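Local coordinates for protein deoxyribose-phosphate aldolase (Toxoplasma gondii, PDB 4EIV) that is a member of the deoxyribose-phosphate aldolase family and folds as a closed barrel of eight parallel strands surrounded by helices, at residues P64-V67 and R68-R71; T198-L201 and I202-L206; S261-R264 and D265-R268. One frame throughout, in Å; residues are numbered along the deposited sequence.

Contact 1. Residues P64-V67 and R68-R71; sequences PAFV and RFIR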
ATOM      1  N   PRO A  64     -27.163   5.253  13.051  1.00 28.33           N
ATOM      2  CA  PRO A  64     -27.909   4.020  12.873  1.00 29.65           C
ATOM      3  C   PRO A  64     -29.191   4.196  12.038  1.00 30.42           C
ATOM      4  O   PRO A  64     -29.532   3.295  11.276  1.00 32.25           O
ATOM      5  CB  PRO A  64     -28.197   3.599  14.309  1.00 29.40           C
ATOM      6  CG  PRO A  64     -26.999   4.079  15.041  1.00 28.26           C
ATOM      7  CD  PRO A  64     -26.676   5.391  14.439  1.00 27.46           C
ATOM      8  N   ALA A  65     -29.848   5.357  12.126  1.00 30.23           N
ATOM      9  CA  ALA A  65     -31.105   5.627  11.381  1.00 31.42           C
ATOM     10  C   ALA A  65     -31.027   5.491   9.865  1.00 31.87           C
ATOM     11  O   ALA A  65     -32.058   5.353   9.220  1.00 33.15           O
ATOM     12  CB  ALA A  65     -31.639   7.005  11.724  1.00 32.96           C
ATOM     13  N   PHE A  66     -29.827   5.537   9.288  1.00 30.43           N
ATOM     14  CA  PHE A  66     -29.694   5.418   7.824  1.00 31.12           C
ATOM     15  C   PHE A  66     -29.043   4.138   7.319  1.00 31.58           C
ATOM     16  O   PHE A  66     -28.886   3.978   6.109  1.00 32.83           O
ATOM     17  CB  PHE A  66     -29.002   6.664   7.235  1.00 30.06           C
ATOM     18  CG  PHE A  66     -29.871   7.880   7.271  1.00 32.17           C
ATOM     19  CD1 PHE A  66     -30.861   8.055   6.320  1.00 34.55           C
ATOM     20  CD2 PHE A  66     -29.744   8.822   8.272  1.00 33.68           C
ATOM     21  CE1 PHE A  66     -31.699   9.144   6.354  1.00 36.83           C
ATOM     22  CE2 PHE A  66     -30.590   9.932   8.311  1.00 36.09           C
ATOM     23  CZ  PHE A  66     -31.570  10.084   7.348  1.00 37.00           C
ATOM     24  N   VAL A  67     -28.728   3.198   8.208  1.00 30.85           N
ATOM     25  CA  VAL A  67     -28.090   1.936   7.811  1.00 31.46           C
ATOM     26  C   VAL A  67     -29.012   1.117   6.896  1.00 32.48           C
ATOM     27  O   VAL A  67     -28.619   0.718   5.795  1.00 34.02           O
ATOM     28  CB  VAL A  67     -27.630   1.093   9.039  1.00 31.23           C
ATOM     29  CG1 VAL A  67     -27.058  -0.255   8.623  1.00 33.13           C
ATOM     30  CG2 VAL A  67     -26.599   1.876   9.884  1.00 30.66           C
ATOM     31  N   ARG A  68     -30.246   0.871   7.345  1.00 33.00           N
ATOM     32  CA  ARG A  68     -31.200   0.097   6.552  1.00 34.90           C
ATOM     33  C   ARG A  68     -31.511   0.775   5.227  1.00 35.07           C
ATOM     34  O   ARG A  68     -31.653   0.092   4.205  1.00 36.55           O
ATOM     35  CB  ARG A  68     -32.492  -0.163   7.330  1.00 36.07           C
ATOM     36  CG  ARG A  68     -33.533  -0.963   6.546  1.00 40.13           C
ATOM     37  CD  ARG A  68     -34.664  -1.398   7.440  1.00 42.69           C
ATOM     38  NE  ARG A  68     -34.157  -2.295   8.466  1.00 46.08           N
ATOM     39  CZ  ARG A  68     -34.085  -3.623   8.356  1.00 49.31           C
ATOM     40  NH1 ARG A  68     -34.508  -4.236   7.261  1.00 52.70           N
ATOM     41  NH2 ARG A  68     -33.582  -4.341   9.360  1.00 49.89           N
ATOM     42  N   PHE A  69     -31.632   2.100   5.239  1.00 34.69           N
ATOM     43  CA  PHE A  69     -31.868   2.847   4.009  1.00 35.28           C
ATOM     44  C   PHE A  69     -30.817   2.518   2.961  1.00 35.19           C
ATOM     45  O   PHE A  69     -31.150   2.168   1.827  1.00 36.44           O
ATOM     46  CB  PHE A  69     -31.890   4.357   4.245  1.00 35.30           C
ATOM     47  CG  PHE A  69     -31.871   5.156   2.971  1.00 36.28           C
ATOM     48  CD1 PHE A  69     -32.970   5.156   2.115  1.00 38.20           C
ATOM     49  CD2 PHE A  69     -30.743   5.880   2.605  1.00 36.09           C
ATOM     50  CE1 PHE A  69     -32.943   5.884   0.938  1.00 39.48           C
ATOM     51  CE2 PHE A  69     -30.715   6.609   1.438  1.00 37.78           C
ATOM     52  CZ  PHE A  69     -31.811   6.612   0.601  1.00 39.33           C
ATOM     53  N   ILE A  70     -29.554   2.600   3.348  1.00 33.72           N
ATOM     54  CA  ILE A  70     -28.471   2.310   2.412  1.00 33.68           C
ATOM     55  C   ILE A  70     -28.467   0.844   1.942  1.00 34.64           C
ATOM     56  O   ILE A  70     -28.381   0.561   0.732  1.00 36.06           O
ATOM     57  CB  ILE A  70     -27.096   2.638   3.039  1.00 31.83           C
ATOM     58  CG1 ILE A  70     -26.966   4.144   3.264  1.00 31.86           C
ATOM     59  CG2 ILE A  70     -25.980   2.113   2.118  1.00 33.28           C
ATOM     60  CD1 ILE A  70     -25.786   4.527   4.166  1.00 30.65           C
ATOM     61  N   ARG A  71     -28.591  -0.076   2.898  1.00 35.26           N
ATOM     62  CA  ARG A  71     -28.479  -1.508   2.640  1.00 36.79           C
ATOM     63  C   ARG A  71     -29.671  -2.213   1.996  1.00 39.19           C
ATOM     64  O   ARG A  71     -29.497  -3.241   1.331  1.00 41.49           O
ATOM     65  CB  ARG A  71     -28.084  -2.240   3.922  1.00 36.43           C
ATOM     66  CG  ARG A  71     -26.615  -2.053   4.272  1.00 35.74           C
ATOM     67  CD  ARG A  71     -25.766  -2.881   3.311  1.00 38.08           C
ATOM     68  NE  ARG A  71     -24.328  -2.782   3.528  1.00 38.01           N
ATOM     69  CZ  ARG A  71     -23.447  -2.147   2.744  1.00 36.28           C
ATOM     70  NH1 ARG A  71     -23.805  -1.510   1.626  1.00 36.21           N
ATOM     71  NH2 ARG A  71     -22.169  -2.176   3.082  1.00 36.44           N
TER
HETATM   72  O   HOH W   1     -31.253   1.493  10.049  1.00 36.38           O
HETATM   73  O   HOH W   2     -32.737   3.411   7.469  1.00 36.84           O
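Phe-69 brings CD2 to the edge of the Phe-66 ring, near that ring's plane and 4.3 Å from Phe-66 CD1. It is a modest touch between two aromatic groups, and both also lean on Asn-41 at the start of helix 41-52. Closer packing surrounds the carbonyl of Phe-66. Ile-70 N donates to Phe-66 O over 3.2 Å. Because the Ile-70 chi1 of -67° sets CG1 beside that same nitrogen, the methylene comes to 3.4 Å from Phe-66 O and Ile-70 CD1 follows close by. A second bond, Arg-71 N to Val-67 O at 3.0 Å, continues the helical i to i+4 pattern, with CB and CG of Arg-71 packed against the accepting oxygen.

Ahead of these direct bonds, two waters take over the same i to i+4 spacing. One donates to Pro-64 O (2.8 Å) and accepts from Arg-68 N; the other donates to Ala-65 O (2.7 Å) and accepts from Phe-69 N (2.8 Å). Two amides of the first helical turn are thus satisfied although the preceding carbonyls stand too far off for direct bonding.

The arginine ends face other partners: Arg-68 forms a salt bridge with Asp-112, while Arg-71 pairs with Asp-115 and also donates to the carbonyls of Ile-84 and Val-81. Val-67 and Ile-70 both pack on Val-86 of strand 85-90. A short loop running from strand 59-62 into an outer helix seated on the neighbouring strand is the beta-alpha connection of a TIM barrel.

Contact 2. Residues T198-L201 and I202-L206; sequences TVHL and ISIAL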
ATOM      1  N   THR A 198      -2.168  15.475  17.871  1.00 24.85           N
ATOM      2  CA  THR A 198      -2.964  14.340  18.351  1.00 24.80           C
ATOM      3  C   THR A 198      -2.608  13.042  17.651  1.00 24.03           C
ATOM      4  O   THR A 198      -2.654  11.970  18.266  1.00 24.53           O
ATOM      5  CB  THR A 198      -4.485  14.611  18.298  1.00 25.18           C
ATOM      6  OG1 THR A 198      -4.964  14.752  16.952  1.00 27.55           O
ATOM      7  CG2 THR A 198      -4.846  15.819  19.115  1.00 27.97           C
ATOM      8  N   VAL A 199      -2.293  13.093  16.362  1.00 23.51           N
ATOM      9  CA  VAL A 199      -1.899  11.863  15.668  1.00 23.33           C
ATOM     10  C   VAL A 199      -0.594  11.310  16.272  1.00 23.35           C
ATOM     11  O   VAL A 199      -0.423  10.095  16.384  1.00 23.66           O
ATOM     12  CB  VAL A 199      -1.793  12.088  14.132  1.00 23.13           C
ATOM     13  CG1 VAL A 199      -1.108  10.891  13.427  1.00 25.03           C
ATOM     14  CG2 VAL A 199      -3.167  12.354  13.552  1.00 24.38           C
ATOM     15  N   HIS A 200       0.333  12.189  16.631  1.00 24.76           N
ATOM     16  CA  HIS A 200       1.574  11.752  17.265  1.00 25.46           C
ATOM     17  C   HIS A 200       1.311  11.033  18.603  1.00 25.94           C
ATOM     18  O   HIS A 200       1.826   9.939  18.849  1.00 25.96           O
ATOM     19  CB  HIS A 200       2.503  12.972  17.437  1.00 27.13           C
ATOM     20  CG  HIS A 200       3.800  12.658  18.103  1.00 29.25           C
ATOM     21  ND1 HIS A 200       4.164  13.191  19.318  1.00 35.05           N
ATOM     22  CD2 HIS A 200       4.799  11.821  17.744  1.00 31.42           C
ATOM     23  CE1 HIS A 200       5.353  12.731  19.656  1.00 35.91           C
ATOM     24  NE2 HIS A 200       5.763  11.898  18.719  1.00 35.45           N
ATOM     25  N   LEU A 201       0.449  11.614  19.438  1.00 25.22           N
ATOM     26  CA  LEU A 201       0.116  10.996  20.713  1.00 26.68           C
ATOM     27  C   LEU A 201      -0.567   9.654  20.572  1.00 25.51           C
ATOM     28  O   LEU A 201      -0.268   8.709  21.298  1.00 26.89           O
ATOM     29  CB  LEU A 201      -0.734  11.944  21.571  1.00 27.73           C
ATOM     30  CG  LEU A 201      -0.046  13.202  22.081  1.00 30.88           C
ATOM     31  CD1 LEU A 201      -1.001  13.919  23.022  1.00 34.09           C
ATOM     32  CD2 LEU A 201       1.261  12.854  22.790  1.00 33.66           C
ATOM     33  N   ILE A 202      -1.517   9.585  19.643  1.00 24.90           N
ATOM     34  CA  ILE A 202      -2.213   8.345  19.397  1.00 25.70           C
ATOM     35  C   ILE A 202      -1.242   7.265  18.891  1.00 24.61           C
ATOM     36  O   ILE A 202      -1.319   6.100  19.297  1.00 25.80           O
ATOM     37  CB  ILE A 202      -3.401   8.578  18.438  1.00 25.29           C
ATOM     38  CG1 ILE A 202      -4.459   9.405  19.174  1.00 26.40           C
ATOM     39  CG2 ILE A 202      -4.002   7.245  17.985  1.00 27.14           C
ATOM     40  CD1 ILE A 202      -5.577   9.951  18.293  1.00 28.25           C
ATOM     41  N   SER A 203      -0.336   7.647  18.001  1.00 25.63           N
ATOM     42  CA  SER A 203       0.661   6.730  17.473  1.00 26.23           C
ATOM     43  C   SER A 203       1.554   6.174  18.562  1.00 27.69           C
ATOM     44  O   SER A 203       1.825   4.977  18.574  1.00 28.04           O
ATOM     45  CB  SER A 203       1.503   7.418  16.404  1.00 26.57           C
ATOM     46  OG  SER A 203       0.716   7.750  15.268  1.00 26.94           O
ATOM     47  N   ILE A 204       1.979   7.022  19.494  1.00 27.84           N
ATOM     48  CA  ILE A 204       2.806   6.557  20.612  1.00 30.77           C
ATOM     49  C   ILE A 204       2.024   5.558  21.460  1.00 30.29           C
ATOM     50  O   ILE A 204       2.530   4.494  21.843  1.00 32.41           O
ATOM     51  CB  ILE A 204       3.234   7.715  21.506  1.00 31.99           C
ATOM     52  CG1 ILE A 204       4.220   8.606  20.758  1.00 33.91           C
ATOM     53  CG2 ILE A 204       3.885   7.202  22.797  1.00 34.79           C
ATOM     54  CD1 ILE A 204       4.475   9.914  21.483  1.00 36.96           C
ATOM     55  N   ALA A 205       0.776   5.898  21.773  1.00 30.20           N
ATOM     56  CA  ALA A 205      -0.057   5.019  22.581  1.00 31.15           C
ATOM     57  C   ALA A 205      -0.208   3.643  21.955  1.00 31.91           C
ATOM     58  O   ALA A 205      -0.087   2.606  22.626  1.00 34.01           O
ATOM     59  CB  ALA A 205      -1.431   5.646  22.817  1.00 30.32           C
ATOM     60  N   LEU A 206      -0.485   3.616  20.661  1.00 30.83           N
ATOM     61  CA  LEU A 206      -0.643   2.348  19.974  1.00 33.21           C
ATOM     62  C   LEU A 206       0.670   1.559  19.924  1.00 34.34           C
ATOM     63  O   LEU A 206       0.669   0.349  20.141  1.00 36.02           O
ATOM     64  CB  LEU A 206      -1.190   2.579  18.583  1.00 32.58           C
ATOM     65  CG  LEU A 206      -1.425   1.328  17.760  1.00 37.04           C
ATOM     66  CD1 LEU A 206      -2.261   0.302  18.501  1.00 39.47           C
ATOM     67  CD2 LEU A 206      -2.067   1.733  16.461  1.00 39.22           C
TER
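Four consecutive i to i+4 backbone bonds carry the chain through this part of helix 196-210, from Ile-202 N to Thr-198 O (3.0 Å) as far as Ala-205 N to Leu-201 O (3.0 Å). The carbonyl of Val-199 takes two donors from the same residue: Ser-203 N at 2.9 Å, and Ser-203 OG, which lies 2.8 Å from Val-199 O and reaches it from the opposite face of the carbonyl plane. A chi1 of -66° makes this possible by swinging OG back beside the backbone nitrogen of Ser-203. The buried hydroxyl is also hydrogen-bonded to Asn-257 ND2, so it links the helix to the end of helix 243-257.

Helix 196-210 is one of the outer helices of the TIM barrel, following strand 182-184 and preceding strand 233-237. Its inward side bears Val-199 and Ile-202, which pack on Ile-236 and Ile-234 respectively. Ile-202 also curls back along its own helix, placing CG1 3.3 Å from Thr-198 O.

Farther round the helix, Ile-204 reaches one turn back to His-200. Its CD1 sits over one face of the imidazole, displaced toward the rim, in a CH-pi contact 3.8 Å from the ring centroid and 26° off the normal. The closest ring atom is His-200 CE1, 3.5 Å from Ile-204 CD1, and the His-200 side chain also touches Gln-252 and Glu-256 of helix 243-257.

Contact 3. Residues S261-R264 and D265-R268; sequences SIVR and DKFR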
ATOM      1  N   SER A 261       2.293   1.037   7.586  1.00 29.24           N
ATOM      2  CA  SER A 261       1.149   1.484   8.386  1.00 28.86           C
ATOM      3  C   SER A 261       0.018   2.064   7.567  1.00 28.35           C
ATOM      4  O   SER A 261      -1.107   2.143   8.070  1.00 28.84           O
ATOM      5  CB  SER A 261       1.573   2.527   9.412  1.00 27.68           C
ATOM      6  OG  SER A 261       1.922   3.769   8.854  1.00 27.21           O
ATOM      7  N   ILE A 262       0.284   2.459   6.325  1.00 29.09           N
ATOM      8  CA  ILE A 262      -0.781   3.062   5.524  1.00 28.87           C
ATOM      9  C   ILE A 262      -1.305   2.045   4.507  1.00 29.73           C
ATOM     10  O   ILE A 262      -1.033   2.096   3.302  1.00 31.30           O
ATOM     11  CB  ILE A 262      -0.396   4.464   4.937  1.00 29.15           C
ATOM     12  CG1 ILE A 262       0.906   4.413   4.127  1.00 30.85           C
ATOM     13  CG2 ILE A 262      -0.244   5.498   6.063  1.00 29.48           C
ATOM     14  CD1 ILE A 262       1.129   5.659   3.270  1.00 33.65           C
ATOM     15  N   VAL A 263      -2.034   1.087   5.063  1.00 28.51           N
ATOM     16  CA  VAL A 263      -2.763   0.065   4.317  1.00 29.94           C
ATOM     17  C   VAL A 263      -4.185   0.063   4.888  1.00 29.38           C
ATOM     18  O   VAL A 263      -4.399   0.323   6.101  1.00 27.33           O
ATOM     19  CB  VAL A 263      -2.097  -1.326   4.360  1.00 31.42           C
ATOM     20  CG1 VAL A 263      -0.718  -1.259   3.719  1.00 32.90           C
ATOM     21  CG2 VAL A 263      -2.032  -1.891   5.756  1.00 31.90           C
ATOM     22  N   ARG A 264      -5.152  -0.199   4.000  1.00 30.20           N
ATOM     23  CA  ARG A 264      -6.563  -0.073   4.333  1.00 29.90           C
ATOM     24  C   ARG A 264      -6.969  -0.843   5.573  1.00 29.57           C
ATOM     25  O   ARG A 264      -7.833  -0.386   6.332  1.00 30.44           O
ATOM     26  CB  ARG A 264      -7.457  -0.464   3.134  1.00 29.91           C
ATOM     27  CG  ARG A 264      -8.892  -0.202   3.380  1.00 31.34           C
ATOM     28  CD  ARG A 264      -9.779  -0.773   2.345  1.00 31.50           C
ATOM     29  NE  ARG A 264      -9.672  -0.134   1.051  1.00 29.14           N
ATOM     30  CZ  ARG A 264     -10.492  -0.410   0.045  1.00 31.52           C
ATOM     31  NH1 ARG A 264     -11.461  -1.307   0.193  1.00 33.69           N
ATOM     32  NH2 ARG A 264     -10.340   0.205  -1.106  1.00 31.66           N
ATOM     33  N   ASP A 265      -6.362  -2.006   5.788  0.50 31.20           N
ATOM     34  CA  ASP A 265      -6.685  -2.826   6.949  0.50 31.87           C
ATOM     35  C   ASP A 265      -6.423  -2.154   8.300  0.50 31.28           C
ATOM     36  O   ASP A 265      -7.141  -2.414   9.254  0.50 31.01           O
ATOM     37  CB  ASP A 265      -5.943  -4.169   6.906  0.50 33.49           C
ATOM     38  CG  ASP A 265      -6.625  -5.187   6.028  0.50 36.45           C
ATOM     39  OD1 ASP A 265      -7.092  -4.826   4.932  0.50 38.88           O
ATOM     40  OD2 ASP A 265      -6.690  -6.365   6.439  0.50 41.04           O
ATOM     41  N   LYS A 266      -5.485  -1.202   8.339  1.00 29.86           N
ATOM     42  CA  LYS A 266      -5.058  -0.557   9.594  1.00 29.35           C
ATOM     43  C   LYS A 266      -4.999   0.972   9.546  1.00 27.35           C
ATOM     44  O   LYS A 266      -4.483   1.600  10.473  1.00 27.04           O
ATOM     45  CB  LYS A 266      -3.706  -1.084  10.027  1.00 31.65           C
ATOM     46  CG  LYS A 266      -2.598  -0.867   9.025  1.00 33.75           C
ATOM     47  CD  LYS A 266      -1.245  -1.508   9.496  1.00 37.92           C
ATOM     48  CE  LYS A 266      -1.262  -3.037   9.650  1.00 40.79           C
ATOM     49  NZ  LYS A 266       0.028  -3.606  10.157  1.00 47.14           N
ATOM     50  N   PHE A 267      -5.553   1.568   8.498  1.00 25.90           N
ATOM     51  CA  PHE A 267      -5.509   3.006   8.316  1.00 24.69           C
ATOM     52  C   PHE A 267      -6.729   3.473   7.578  1.00 24.43           C
ATOM     53  O   PHE A 267      -7.122   2.858   6.588  1.00 25.38           O
ATOM     54  CB  PHE A 267      -4.264   3.386   7.543  1.00 23.93           C
ATOM     55  CG  PHE A 267      -4.111   4.846   7.386  1.00 24.23           C
ATOM     56  CD1 PHE A 267      -3.979   5.657   8.501  1.00 24.86           C
ATOM     57  CD2 PHE A 267      -4.086   5.426   6.135  1.00 24.83           C
ATOM     58  CE1 PHE A 267      -3.843   7.027   8.356  1.00 25.38           C
ATOM     59  CE2 PHE A 267      -3.948   6.795   5.982  1.00 25.58           C
ATOM     60  CZ  PHE A 267      -3.823   7.597   7.114  1.00 25.80           C
ATOM     61  N   ARG A 268      -7.331   4.567   8.066  1.00 23.53           N
ATOM     62  CA  ARG A 268      -8.473   5.164   7.408  1.00 23.18           C
ATOM     63  C   ARG A 268      -8.349   6.678   7.550  1.00 22.63           C
ATOM     64  O   ARG A 268      -7.750   7.183   8.521  1.00 22.86           O
ATOM     65  CB  ARG A 268      -9.823   4.729   8.005  1.00 23.42           C
ATOM     66  CG  ARG A 268     -10.073   3.265   8.076  1.00 24.39           C
ATOM     67  CD  ARG A 268     -10.339   2.611   6.705  1.00 25.15           C
ATOM     68  NE  ARG A 268     -10.102   1.192   6.863  1.00 26.70           N
ATOM     69  CZ  ARG A 268     -10.923   0.336   7.453  1.00 26.06           C
ATOM     70  NH1 ARG A 268     -12.123   0.704   7.869  1.00 27.69           N
ATOM     71  NH2 ARG A 268     -10.547  -0.916   7.618  1.00 28.07           N
TER
HETATM   72  O   HOH W   3      -1.884   2.357  10.774  1.00 30.66           O
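Two hydrogen bonds from one side of the Arg-268 guanidinium converge on the backbone oxygen of Arg-264, from NE at 2.8 Å and, more bent, from NH2 at 3.0 Å to Arg-264 O. The oxygen is only 1° out of the guanidinium plane, and NE approaches within the carbonyl plane whereas NH2 is tilted from it. The remaining nitrogen, NH1, makes salt bridges to Glu-31 and Glu-116, which probably compensate the charge of this buried side chain and help fix the rotation of its flat end.

Residues Val-263 to Lys-266 form a beta turn, closed by Lys-266 N donating to Val-263 O at 2.9 Å. Arg-264 and Asp-265, the central residues, have helical backbone angles, as in a type I turn. The turn leads into strand 267-271, last of the eight in the TIM barrel; Lys-266 and Arg-268 already share backbone hydrogen bonds with Ile-234 of the adjacent strand. A water bridges the loop, donating to Ser-261 O (2.8 Å) and to Lys-266 O (2.7 Å).

Outside this polar frame, Lys-266 runs beside Val-263. With CG between its own backbone nitrogen and carbonyl carbon, Lys-266 brings that atom to 3.5 Å from Val-263 CG2, a tight carbon contact, while Ser-261 O borders the same methylene.

Farther out, Ile-262 CG2 stands over one face of the Phe-267 ring, 4.0 Å from the ring centroid and 16° off the normal, a CH-pi contact offset toward the rim. Phe-29 meets Phe-267 edge-to-face, Leu-250 and Met-253 of helix 243-257 pack against the Phe-267 side chain, and Ile-262 also packs on Phe-21 of the second subunit.

Overall arrangement
The three contacts follow one another along the chain without touching. Contact 1, at the start of an outer helix, and contact 2, within another, lie on opposite sides of the chain's centre, their own centres about 32 Å apart. Contact 3 is nearer to contact 2, with nearest atoms about 6 Å apart, and the pair share neighbours: both pack on helix 243-257 and on strand 233-237. Contacts 1 and 3 come no closer than about 11 Å between nearest atoms, yet they are linked through strand 116-120, since Arg-71 pairs with Asp-115 just before it and Arg-268 with Glu-116 at its start. Contact 3 alone reaches the second subunit.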